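PDB 3BLX: isocitrate dehydrogenase [NAD] subunit 1, mitochondrial from Saccharomyces cerevisiae, which forms, with its partner subunit, the octameric enzyme that oxidises isocitrate to 2-oxoglutarate, CO2 and NADH in the citric acid cycle, and also binds mitochondrial mRNA leaders. Local coordinates for residues A258-G263 with A267-G272; G76-W81 with S92-L97; A105-F110 with A163-D168. One frame throughout, in Å; residues are numbered along the deposited sequence.

Contact 1. Residues A258-G263 with A267-G272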
ATOM      1  N   ALA E 258     -36.783   9.104  -4.233  1.00 30.26           N
ATOM      2  CA  ALA E 258     -35.461   9.520  -3.732  1.00 23.60           C
ATOM      3  C   ALA E 258     -34.415   8.420  -3.962  1.00 28.84           C
ATOM      4  O   ALA E 258     -34.746   7.248  -4.069  1.00 26.71           O
ATOM      5  CB  ALA E 258     -35.530   9.899  -2.256  1.00 14.39           C
ATOM      6  N   GLY E 259     -33.152   8.799  -4.036  1.00 23.66           N
ATOM      7  CA  GLY E 259     -32.120   7.825  -4.263  1.00 18.37           C
ATOM      8  C   GLY E 259     -30.785   8.241  -3.684  1.00 24.51           C
ATOM      9  O   GLY E 259     -30.529   9.441  -3.471  1.00 18.28           O
ATOM     10  N   ALA E 260     -29.933   7.241  -3.442  1.00 19.77           N
ATOM     11  CA  ALA E 260     -28.584   7.481  -2.964  1.00 22.96           C
ATOM     12  C   ALA E 260     -27.655   6.399  -3.450  1.00 20.69           C
ATOM     13  O   ALA E 260     -28.052   5.256  -3.615  1.00 23.24           O
ATOM     14  CB  ALA E 260     -28.564   7.569  -1.421  1.00 13.83           C
ATOM     15  N   ASN E 261     -26.406   6.766  -3.659  1.00 19.67           N
ATOM     16  CA  ASN E 261     -25.382   5.809  -4.012  1.00 21.98           C
ATOM     17  C   ASN E 261     -24.197   5.875  -3.058  1.00 20.47           C
ATOM     18  O   ASN E 261     -23.605   6.936  -2.870  1.00 22.25           O
ATOM     19  CB  ASN E 261     -24.949   6.072  -5.432  1.00 19.55           C
ATOM     20  CG  ASN E 261     -26.064   5.848  -6.403  1.00 34.02           C
ATOM     21  OD1 ASN E 261     -26.401   4.709  -6.725  1.00 46.40           O
ATOM     22  ND2 ASN E 261     -26.655   6.930  -6.874  1.00 39.48           N
ATOM     23  N   PHE E 262     -23.846   4.742  -2.464  1.00 20.86           N
ATOM     24  CA  PHE E 262     -22.768   4.720  -1.489  1.00 21.01           C
ATOM     25  C   PHE E 262     -21.591   3.858  -1.849  1.00 25.37           C
ATOM     26  O   PHE E 262     -21.748   2.777  -2.415  1.00 29.78           O
ATOM     27  CB  PHE E 262     -23.296   4.239  -0.182  1.00 14.78           C
ATOM     28  CG  PHE E 262     -24.363   5.114   0.394  1.00 23.38           C
ATOM     29  CD1 PHE E 262     -25.687   4.872   0.109  1.00 21.10           C
ATOM     30  CD2 PHE E 262     -24.047   6.157   1.255  1.00 15.96           C
ATOM     31  CE1 PHE E 262     -26.685   5.649   0.676  1.00 23.35           C
ATOM     32  CE2 PHE E 262     -25.021   6.933   1.816  1.00 19.54           C
ATOM     33  CZ  PHE E 262     -26.353   6.674   1.537  1.00 15.67           C
ATOM     34  N   GLY E 263     -20.409   4.364  -1.510  1.00 25.93           N
ATOM     35  CA  GLY E 263     -19.185   3.587  -1.464  1.00 19.40           C
ATOM     36  C   GLY E 263     -18.641   3.657  -0.047  1.00 24.74           C
ATOM     37  O   GLY E 263     -19.273   4.211   0.838  1.00 31.74           O
ATOM     38  N   ALA E 267     -20.256   9.296  -1.253  1.00 18.35           N
ATOM     39  CA  ALA E 267     -21.697   9.164  -1.363  1.00 16.30           C
ATOM     40  C   ALA E 267     -22.158  10.152  -2.413  1.00 21.05           C
ATOM     41  O   ALA E 267     -21.682  11.284  -2.479  1.00 22.64           O
ATOM     42  CB  ALA E 267     -22.360   9.425  -0.042  1.00 14.96           C
ATOM     43  N   VAL E 268     -23.080   9.723  -3.249  1.00 18.28           N
ATOM     44  CA  VAL E 268     -23.600  10.595  -4.285  1.00 23.59           C
ATOM     45  C   VAL E 268     -25.113  10.459  -4.293  1.00 22.65           C
ATOM     46  O   VAL E 268     -25.643   9.356  -4.429  1.00 19.77           O
ATOM     47  CB  VAL E 268     -23.052  10.194  -5.671  1.00 27.26           C
ATOM     48  CG1 VAL E 268     -23.826  10.895  -6.772  1.00 23.50           C
ATOM     49  CG2 VAL E 268     -21.562  10.480  -5.782  1.00 17.01           C
ATOM     50  N   PHE E 269     -25.808  11.578  -4.137  1.00 18.47           N
ATOM     51  CA  PHE E 269     -27.266  11.557  -4.031  1.00 17.97           C
ATOM     52  C   PHE E 269     -27.925  11.977  -5.324  1.00 21.53           C
ATOM     53  O   PHE E 269     -27.434  12.871  -6.000  1.00 18.76           O
ATOM     54  CB  PHE E 269     -27.720  12.415  -2.851  1.00 18.92           C
ATOM     55  CG  PHE E 269     -27.220  11.900  -1.539  1.00 18.16           C
ATOM     56  CD1 PHE E 269     -27.996  11.054  -0.769  1.00 20.84           C
ATOM     57  CD2 PHE E 269     -25.933  12.175  -1.132  1.00 20.76           C
ATOM     58  CE1 PHE E 269     -27.518  10.552   0.412  1.00 19.49           C
ATOM     59  CE2 PHE E 269     -25.439  11.678   0.051  1.00 22.05           C
ATOM     60  CZ  PHE E 269     -26.246  10.863   0.832  1.00 23.82           C
ATOM     61  N   GLU E 270     -29.020  11.302  -5.677  1.00 24.19           N
ATOM     62  CA  GLU E 270     -29.617  11.434  -7.008  1.00 30.56           C
ATOM     63  C   GLU E 270     -30.900  10.655  -7.059  1.00 31.11           C
ATOM     64  O   GLU E 270     -31.028   9.637  -6.395  1.00 25.48           O
ATOM     65  CB  GLU E 270     -28.678  10.894  -8.091  1.00 25.19           C
ATOM     66  CG  GLU E 270     -28.800   9.394  -8.320  1.00 45.81           C
ATOM     67  CD  GLU E 270     -28.198   8.915  -9.656  1.00 79.98           C
ATOM     68  OE1 GLU E 270     -28.070   9.731 -10.597  1.00 71.05           O
ATOM     69  OE2 GLU E 270     -27.859   7.711  -9.770  1.00 88.50           O
ATOM     70  N   PRO E 271     -31.860  11.127  -7.853  1.00 30.65           N
ATOM     71  CA  PRO E 271     -33.164  10.468  -7.997  1.00 27.38           C
ATOM     72  C   PRO E 271     -33.035   8.968  -8.326  1.00 32.19           C
ATOM     73  O   PRO E 271     -32.287   8.561  -9.227  1.00 29.77           O
ATOM     74  CB  PRO E 271     -33.805  11.219  -9.160  1.00 30.40           C
ATOM     75  CG  PRO E 271     -33.156  12.549  -9.163  1.00 30.74           C
ATOM     76  CD  PRO E 271     -31.733  12.306  -8.725  1.00 33.93           C
ATOM     77  N   GLY E 272     -33.792   8.162  -7.591  1.00 20.83           N
ATOM     78  CA  GLY E 272     -33.609   6.742  -7.586  1.00 25.98           C
ATOM     79  C   GLY E 272     -34.037   6.002  -8.837  1.00 44.11           C
ATOM     80  O   GLY E 272     -33.727   4.812  -8.982  1.00 53.92           O
TER
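Residues 258-262 and 267-269 run antiparallel, their axes 4.7 Å apart at closest approach and their directions differing by 162°, as the two arms of a beta hairpin in the middle of the central mixed sheet of this isocitrate/isopropylmalate dehydrogenase fold. The pairing is centred on Asn261 and Val268, a hydrogen-bonded pair: Asn261 N gives its hydrogen to Val268 O at 2.8 Å, and Val268 N returns one to Asn261 O at 2.9 Å. A longer bond, Glu270 N to Gly259 O at 3.3 Å, carries the pairing past the end of the second strand. Ala260 with Phe269 and Phe262 with Ala267 are the flanking non-hydrogen-bonded pairs, and these four side chains share one face of the sheet. There Ala260 CB meets Phe269 CD1 obliquely at 3.6 Å, while Phe262 CD2 rests on Ala267 CB. In both phenylalanines CG lies anti to the carbonyl carbon (chi1 -61° in Phe262), which brings the rings together across the strands. Phe262 CZ comes within 4.2 Å of Phe269 CE1. Helix 289-302 covers Phe269 through Leu297 and Met298. The other face carries Asn261 and Val268; the Asn261 side chain there lies about 6 Å from that of Arg129, which by similarity binds substrate. Glu270 extends its carboxylate from beyond the strand end, and its OE2 has a stronger partner in the salt bridge to Arg274. Asn261 adds a weak hydrogen bond from ND2 to Glu270 OE2 at 3.2 Å, the amide and carboxylate planes being turned 69° apart.

Contact 2. Residues G76-W81 with S92-L97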
ATOM      1  N   GLY E  76     -21.709  14.192  -2.987  1.00 17.58           N
ATOM      2  CA  GLY E  76     -22.188  14.809  -4.214  1.00 18.43           C
ATOM      3  C   GLY E  76     -23.685  14.767  -4.418  1.00 18.51           C
ATOM      4  O   GLY E  76     -24.376  13.887  -3.917  1.00 18.14           O
ATOM      5  N   LEU E  77     -24.185  15.743  -5.163  1.00 22.42           N
ATOM      6  CA  LEU E  77     -25.590  15.783  -5.551  1.00 21.55           C
ATOM      7  C   LEU E  77     -25.585  15.811  -7.060  1.00 19.25           C
ATOM      8  O   LEU E  77     -24.928  16.643  -7.677  1.00 21.59           O
ATOM      9  CB  LEU E  77     -26.295  17.026  -4.994  1.00 22.58           C
ATOM     10  CG  LEU E  77     -27.757  16.877  -4.557  1.00 30.81           C
ATOM     11  CD1 LEU E  77     -28.529  18.113  -4.885  1.00 25.62           C
ATOM     12  CD2 LEU E  77     -28.407  15.743  -5.233  1.00 31.02           C
ATOM     13  N   LYS E  78     -26.325  14.900  -7.651  1.00 16.74           N
ATOM     14  CA  LYS E  78     -26.244  14.693  -9.070  1.00 25.02           C
ATOM     15  C   LYS E  78     -27.629  14.723  -9.713  1.00 27.60           C
ATOM     16  O   LYS E  78     -28.544  14.083  -9.226  1.00 29.85           O
ATOM     17  CB  LYS E  78     -25.516  13.372  -9.325  1.00 23.81           C
ATOM     18  CG  LYS E  78     -25.724  12.747 -10.666  1.00 25.38           C
ATOM     19  CD  LYS E  78     -24.644  11.723 -10.923  1.00 39.46           C
ATOM     20  CE  LYS E  78     -25.165  10.518 -11.733  1.00 61.48           C
ATOM     21  NZ  LYS E  78     -26.040  10.910 -12.881  1.00 50.76           N
ATOM     22  N   GLY E  79     -27.766  15.481 -10.804  1.00 26.79           N
ATOM     23  CA  GLY E  79     -28.996  15.514 -11.589  1.00 40.23           C
ATOM     24  C   GLY E  79     -29.083  14.409 -12.638  1.00 45.75           C
ATOM     25  O   GLY E  79     -28.481  13.343 -12.486  1.00 65.41           O
ATOM     26  N   LEU E  80     -29.826  14.644 -13.711  1.00 52.39           N
ATOM     27  CA  LEU E  80     -30.001  13.606 -14.720  1.00 56.57           C
ATOM     28  C   LEU E  80     -29.519  14.020 -16.093  1.00 52.43           C
ATOM     29  O   LEU E  80     -29.546  15.194 -16.425  1.00 48.03           O
ATOM     30  CB  LEU E  80     -31.471  13.232 -14.866  1.00 64.47           C
ATOM     31  CG  LEU E  80     -32.172  12.515 -13.733  1.00 77.35           C
ATOM     32  CD1 LEU E  80     -31.156  11.681 -12.954  1.00 64.11           C
ATOM     33  CD2 LEU E  80     -32.877  13.541 -12.862  1.00 74.37           C
ATOM     34  N   TRP E  81     -29.072  13.038 -16.868  1.00 55.43           N
ATOM     35  CA  TRP E  81     -29.135  13.098 -18.323  1.00 44.98           C
ATOM     36  C   TRP E  81     -30.211  12.135 -18.781  1.00 70.78           C
ATOM     37  O   TRP E  81     -30.268  10.982 -18.333  1.00 74.39           O
ATOM     38  CB  TRP E  81     -27.825  12.697 -18.958  1.00 60.21           C
ATOM     39  CG  TRP E  81     -26.838  13.756 -18.878  1.00 59.46           C
ATOM     40  CD1 TRP E  81     -26.567  14.700 -19.820  1.00 50.09           C
ATOM     41  CD2 TRP E  81     -25.982  14.018 -17.775  1.00 66.49           C
ATOM     42  NE1 TRP E  81     -25.580  15.539 -19.373  1.00 50.17           N
ATOM     43  CE2 TRP E  81     -25.205  15.143 -18.116  1.00 66.26           C
ATOM     44  CE3 TRP E  81     -25.793  13.408 -16.527  1.00 58.01           C
ATOM     45  CZ2 TRP E  81     -24.249  15.669 -17.261  1.00 66.54           C
ATOM     46  CZ3 TRP E  81     -24.848  13.927 -15.680  1.00 68.34           C
ATOM     47  CH2 TRP E  81     -24.083  15.053 -16.047  1.00 71.77           C
ATOM     48  N   SER E  92     -20.219   7.368 -19.336  1.00 46.90           N
ATOM     49  CA  SER E  92     -18.924   7.620 -18.724  1.00 55.16           C
ATOM     50  C   SER E  92     -18.940   7.966 -17.240  1.00 44.00           C
ATOM     51  O   SER E  92     -18.086   7.492 -16.486  1.00 41.97           O
ATOM     52  CB  SER E  92     -18.168   8.682 -19.522  1.00 59.61           C
ATOM     53  OG  SER E  92     -17.554   8.111 -20.664  1.00 57.85           O
ATOM     54  N   LEU E  93     -19.913   8.774 -16.831  1.00 39.57           N
ATOM     55  CA  LEU E  93     -19.969   9.251 -15.460  1.00 36.69           C
ATOM     56  C   LEU E  93     -20.209   8.117 -14.494  1.00 30.74           C
ATOM     57  O   LEU E  93     -19.471   7.963 -13.513  1.00 32.13           O
ATOM     58  CB  LEU E  93     -21.070  10.301 -15.288  1.00 30.69           C
ATOM     59  CG  LEU E  93     -20.773  11.487 -14.368  1.00 34.03           C
ATOM     60  CD1 LEU E  93     -21.997  11.791 -13.543  1.00 32.39           C
ATOM     61  CD2 LEU E  93     -19.531  11.269 -13.462  1.00 23.34           C
ATOM     62  N   ASN E  94     -21.245   7.337 -14.775  1.00 20.40           N
ATOM     63  CA  ASN E  94     -21.604   6.210 -13.932  1.00 20.23           C
ATOM     64  C   ASN E  94     -20.512   5.137 -13.855  1.00 28.13           C
ATOM     65  O   ASN E  94     -20.338   4.503 -12.823  1.00 37.64           O
ATOM     66  CB  ASN E  94     -22.915   5.593 -14.392  1.00 28.99           C
ATOM     67  CG  ASN E  94     -24.107   6.469 -14.110  1.00 40.78           C
ATOM     68  OD1 ASN E  94     -24.242   7.042 -13.034  1.00 50.82           O
ATOM     69  ND2 ASN E  94     -24.991   6.567 -15.077  1.00 53.04           N
ATOM     70  N   VAL E  95     -19.768   4.914 -14.929  1.00 18.20           N
ATOM     71  CA  VAL E  95     -18.776   3.888 -14.836  1.00 27.64           C
ATOM     72  C   VAL E  95     -17.608   4.444 -14.047  1.00 30.38           C
ATOM     73  O   VAL E  95     -16.999   3.736 -13.254  1.00 34.73           O
ATOM     74  CB  VAL E  95     -18.361   3.224 -16.218  1.00 32.36           C
ATOM     75  CG1 VAL E  95     -19.433   3.359 -17.245  1.00 18.41           C
ATOM     76  CG2 VAL E  95     -17.060   3.761 -16.736  1.00 36.32           C
ATOM     77  N   ALA E  96     -17.320   5.728 -14.227  1.00 22.71           N
ATOM     78  CA  ALA E  96     -16.257   6.359 -13.450  1.00 24.92           C
ATOM     79  C   ALA E  96     -16.530   6.285 -11.946  1.00 28.79           C
ATOM     80  O   ALA E  96     -15.647   5.944 -11.168  1.00 34.40           O
ATOM     81  CB  ALA E  96     -16.060   7.768 -13.896  1.00 20.27           C
ATOM     82  N   LEU E  97     -17.757   6.594 -11.550  1.00 21.76           N
ATOM     83  CA  LEU E  97     -18.157   6.526 -10.153  1.00 29.23           C
ATOM     84  C   LEU E  97     -18.042   5.115  -9.622  1.00 26.57           C
ATOM     85  O   LEU E  97     -17.754   4.890  -8.461  1.00 34.63           O
ATOM     86  CB  LEU E  97     -19.599   7.010  -9.967  1.00 26.70           C
ATOM     87  CG  LEU E  97     -19.823   8.499  -9.686  1.00 35.27           C
ATOM     88  CD1 LEU E  97     -18.726   9.341 -10.239  1.00 12.58           C
ATOM     89  CD2 LEU E  97     -21.149   8.916 -10.260  1.00 33.38           C
TER
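Lys78, within strand 75-80 of the central sheet, and Trp81, three residues further on, receive the side chain of Leu93 from the first turn of helix 92-99. One methyl does most of the touching. Leu93 CD1 lies 3.7 Å from Lys78 CD, the two side chains reaching toward each other tip to tip, and is 4.2 Å from Trp81 CZ3, where the leucine crosses the indole at about a right angle. The lysine starts out with CG anti to the backbone N (chi1 160°) and bends at its last two torsions, which brings Lys78 NZ to within 3.5 Å of Gly79 O, a weak hydrogen bond. Its main partner is Asp86 of the intervening helix 84-88: OD1 takes the salt bridge from NZ, and OD2 accepts a hydrogen bond from Trp81 N. A long, weak ion pair also joins NZ to Glu270. In this alpha/beta fold strand 75-80 lies parallel to strands 17-25 and 267-269, and helix 92-99 leans on helix 60-73 through Ala96 and Leu97. Replacing Lys78 by an alanine would probably leave Asp86 without its charge partner and take from Leu93 CD1 the methylene chain it rests on. Asn94 crosses that chain at about a right angle, its OD1 being 3.8 Å from Lys78 CE. The other end of its amide, ND2, is hydrogen-bonded to His90 O, and about 4 Å from the Asn94 side chain lies that of Arg98, a substrate-binding residue by similarity.

Contact 3. Residues A105-F110 with A163-D168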
ATOM      1  N   ALA E 105     -23.226   0.559  -3.875  1.00 16.22           N
ATOM      2  CA  ALA E 105     -24.568   0.310  -3.378  1.00 16.11           C
ATOM      3  C   ALA E 105     -25.513   1.396  -3.837  1.00 19.92           C
ATOM      4  O   ALA E 105     -25.357   2.551  -3.471  1.00 22.54           O
ATOM      5  CB  ALA E 105     -24.554   0.220  -1.853  1.00 16.62           C
ATOM      6  N   ASN E 106     -26.468   1.021  -4.669  1.00 18.57           N
ATOM      7  CA  ASN E 106     -27.474   1.957  -5.112  1.00 26.26           C
ATOM      8  C   ASN E 106     -28.749   1.746  -4.275  1.00 19.43           C
ATOM      9  O   ASN E 106     -29.182   0.643  -4.111  1.00 30.03           O
ATOM     10  CB  ASN E 106     -27.712   1.844  -6.626  1.00 19.28           C
ATOM     11  CG  ASN E 106     -28.993   2.571  -7.073  1.00 62.83           C
ATOM     12  OD1 ASN E 106     -29.852   2.004  -7.764  1.00 78.18           O
ATOM     13  ND2 ASN E 106     -29.133   3.827  -6.653  1.00 59.55           N
ATOM     14  N   VAL E 107     -29.293   2.807  -3.691  1.00 23.00           N
ATOM     15  CA  VAL E 107     -30.483   2.715  -2.868  1.00 22.61           C
ATOM     16  C   VAL E 107     -31.582   3.580  -3.486  1.00 29.07           C
ATOM     17  O   VAL E 107     -31.345   4.729  -3.828  1.00 20.89           O
ATOM     18  CB  VAL E 107     -30.246   3.284  -1.474  1.00 19.84           C
ATOM     19  CG1 VAL E 107     -31.416   2.951  -0.588  1.00 23.03           C
ATOM     20  CG2 VAL E 107     -28.977   2.743  -0.887  1.00 31.48           C
ATOM     21  N   ALA E 108     -32.780   3.021  -3.623  1.00 22.60           N
ATOM     22  CA  ALA E 108     -33.945   3.776  -4.054  1.00 16.81           C
ATOM     23  C   ALA E 108     -35.085   3.652  -3.032  1.00 28.25           C
ATOM     24  O   ALA E 108     -35.424   2.563  -2.552  1.00 21.17           O
ATOM     25  CB  ALA E 108     -34.391   3.341  -5.412  1.00 11.28           C
ATOM     26  N   LEU E 109     -35.669   4.779  -2.659  1.00 25.51           N
ATOM     27  CA  LEU E 109     -36.743   4.733  -1.670  1.00 23.99           C
ATOM     28  C   LEU E 109     -38.095   4.928  -2.338  1.00 32.21           C
ATOM     29  O   LEU E 109     -38.331   5.936  -3.012  1.00 48.62           O
ATOM     30  CB  LEU E 109     -36.534   5.786  -0.593  1.00 16.49           C
ATOM     31  CG  LEU E 109     -35.162   5.780   0.065  1.00 30.98           C
ATOM     32  CD1 LEU E 109     -35.075   6.849   1.160  1.00 30.48           C
ATOM     33  CD2 LEU E 109     -34.943   4.400   0.634  1.00 35.44           C
ATOM     34  N   PHE E 110     -38.979   3.955  -2.170  1.00 25.56           N
ATOM     35  CA  PHE E 110     -40.320   4.057  -2.728  1.00 36.42           C
ATOM     36  C   PHE E 110     -41.398   4.213  -1.642  1.00 40.31           C
ATOM     37  O   PHE E 110     -42.020   3.234  -1.226  1.00 32.50           O
ATOM     38  CB  PHE E 110     -40.602   2.845  -3.609  1.00 20.38           C
ATOM     39  CG  PHE E 110     -39.614   2.670  -4.689  1.00 28.29           C
ATOM     40  CD1 PHE E 110     -38.581   1.753  -4.546  1.00 28.61           C
ATOM     41  CD2 PHE E 110     -39.693   3.433  -5.847  1.00 21.75           C
ATOM     42  CE1 PHE E 110     -37.649   1.569  -5.551  1.00 30.91           C
ATOM     43  CE2 PHE E 110     -38.763   3.271  -6.849  1.00 26.39           C
ATOM     44  CZ  PHE E 110     -37.729   2.329  -6.705  1.00 23.32           C
ATOM     45  N   ALA E 163     -24.571  -7.306   1.082  1.00 24.95           N
ATOM     46  CA  ALA E 163     -25.362  -7.873   2.175  1.00 22.49           C
ATOM     47  C   ALA E 163     -25.226  -7.039   3.448  1.00 32.41           C
ATOM     48  O   ALA E 163     -26.219  -6.712   4.095  1.00 27.51           O
ATOM     49  CB  ALA E 163     -24.933  -9.279   2.459  1.00 21.73           C
ATOM     50  N   ARG E 164     -23.992  -6.712   3.822  1.00 24.59           N
ATOM     51  CA  ARG E 164     -23.801  -6.014   5.081  1.00 26.62           C
ATOM     52  C   ARG E 164     -24.360  -4.627   4.932  1.00 30.36           C
ATOM     53  O   ARG E 164     -24.908  -4.055   5.882  1.00 31.06           O
ATOM     54  CB  ARG E 164     -22.330  -5.974   5.504  1.00 19.12           C
ATOM     55  CG  ARG E 164     -21.820  -7.358   5.828  1.00 26.72           C
ATOM     56  CD  ARG E 164     -20.424  -7.352   6.422  1.00 30.35           C
ATOM     57  NE  ARG E 164     -20.101  -8.708   6.849  1.00 39.81           N
ATOM     58  CZ  ARG E 164     -19.258  -9.513   6.216  1.00 49.86           C
ATOM     59  NH1 ARG E 164     -18.595  -9.105   5.128  1.00 44.12           N
ATOM     60  NH2 ARG E 164     -19.061 -10.730   6.686  1.00 40.28           N
ATOM     61  N   PHE E 165     -24.250  -4.086   3.728  1.00 24.78           N
ATOM     62  CA  PHE E 165     -24.792  -2.757   3.500  1.00 23.72           C
ATOM     63  C   PHE E 165     -26.300  -2.757   3.732  1.00 23.37           C
ATOM     64  O   PHE E 165     -26.834  -1.897   4.435  1.00 21.66           O
ATOM     65  CB  PHE E 165     -24.510  -2.252   2.090  1.00 19.76           C
ATOM     66  CG  PHE E 165     -25.101  -0.914   1.836  1.00 19.00           C
ATOM     67  CD1 PHE E 165     -24.359   0.235   2.063  1.00 18.06           C
ATOM     68  CD2 PHE E 165     -26.427  -0.794   1.437  1.00 18.62           C
ATOM     69  CE1 PHE E 165     -24.923   1.488   1.872  1.00 18.44           C
ATOM     70  CE2 PHE E 165     -27.007   0.444   1.243  1.00 17.44           C
ATOM     71  CZ  PHE E 165     -26.249   1.596   1.464  1.00 22.61           C
ATOM     72  N   ALA E 166     -26.971  -3.723   3.123  1.00 16.97           N
ATOM     73  CA  ALA E 166     -28.417  -3.851   3.231  1.00 23.87           C
ATOM     74  C   ALA E 166     -28.862  -4.055   4.681  1.00 34.24           C
ATOM     75  O   ALA E 166     -29.814  -3.411   5.150  1.00 30.26           O
ATOM     76  CB  ALA E 166     -28.928  -4.993   2.361  1.00 16.71           C
ATOM     77  N   PHE E 167     -28.176  -4.932   5.404  1.00 30.09           N
ATOM     78  CA  PHE E 167     -28.554  -5.196   6.782  1.00 27.57           C
ATOM     79  C   PHE E 167     -28.267  -4.010   7.668  1.00 33.23           C
ATOM     80  O   PHE E 167     -29.102  -3.651   8.495  1.00 31.50           O
ATOM     81  CB  PHE E 167     -27.874  -6.452   7.291  1.00 28.76           C
ATOM     82  CG  PHE E 167     -28.471  -7.705   6.734  1.00 29.65           C
ATOM     83  CD1 PHE E 167     -29.801  -8.023   6.984  1.00 30.98           C
ATOM     84  CD2 PHE E 167     -27.718  -8.559   5.959  1.00 29.35           C
ATOM     85  CE1 PHE E 167     -30.364  -9.192   6.483  1.00 31.31           C
ATOM     86  CE2 PHE E 167     -28.277  -9.730   5.447  1.00 34.35           C
ATOM     87  CZ  PHE E 167     -29.611 -10.043   5.711  1.00 29.67           C
ATOM     88  N   ASP E 168     -27.101  -3.387   7.487  1.00 33.28           N
ATOM     89  CA  ASP E 168     -26.767  -2.185   8.262  1.00 28.88           C
ATOM     90  C   ASP E 168     -27.771  -1.073   8.043  1.00 28.69           C
ATOM     91  O   ASP E 168     -27.988  -0.245   8.922  1.00 39.32           O
ATOM     92  CB  ASP E 168     -25.376  -1.679   7.932  1.00 19.52           C
ATOM     93  CG  ASP E 168     -24.275  -2.515   8.577  1.00 54.50           C
ATOM     94  OD1 ASP E 168     -24.523  -3.109   9.661  1.00 46.65           O
ATOM     95  OD2 ASP E 168     -23.155  -2.570   8.001  1.00 52.76           O
TER
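Val107 N probably makes a backbone hydrogen bond to Ala260 O in the adjacent strand, which fixes the strand position of Val107, one of two residues here that meet Phe165. Between strand 105-110 and helix 163-168 no hydrogen bond is found, and the contact is carried by apolar side chains. Ala105 CB stands over the centre of the Phe165 ring, 3.7 Å from the ring centroid and only 2° off the ring normal, which meets the geometry of a CH-pi contact. Two residues on, Val107 has its CB on the same side of the strand and brings CG2 to 3.7 Å from Phe165 CE2, with Phe165 CZ nearly as close; this methyl meets the ring obliquely. A first torsion of 178° sets CG of Phe165 opposite its own backbone N and sends the ring off the helix toward the strand, and the ring bridges backbones whose nearest CA atoms, in Ala105 and Phe165, are still 7.5 Å apart. Asn106, between Ala105 and Val107, has its CB directed away from the helix, and its ND2 makes a weak hydrogen bond to Asn261 OD1. Ile162 and Phe169 of helix 156-172 also touch Ala105 and Val107 respectively. That helix therefore packs on the central sheet where strand 105-111 lies between strands 258-262 and 124-130, while Ala163 and Phe167 turn to helix 190-205.

Overall arrangement
From the N terminus, contact 2 comes first: 76-81 and 92-97 close a ten-residue connection that holds the short helix 84-88. Contact 3 follows, with 105-110 and 163-168 bracketing 52 residues that include strand 124-130 and the two-stranded sheet of 140-142 and 147-155. Contact 1 comes last and shuts a three-residue turn. The three are in series, none nested or crossing. Space joins what sequence separates: strands 75-80, 267-269, 258-262 and 105-111 are successive neighbours in one sheet, so contact 1 touches both others. Contacts 2 and 3 do not touch, their centres about 19 Å apart; each adds a helix, 92-99 and 156-172 respectively.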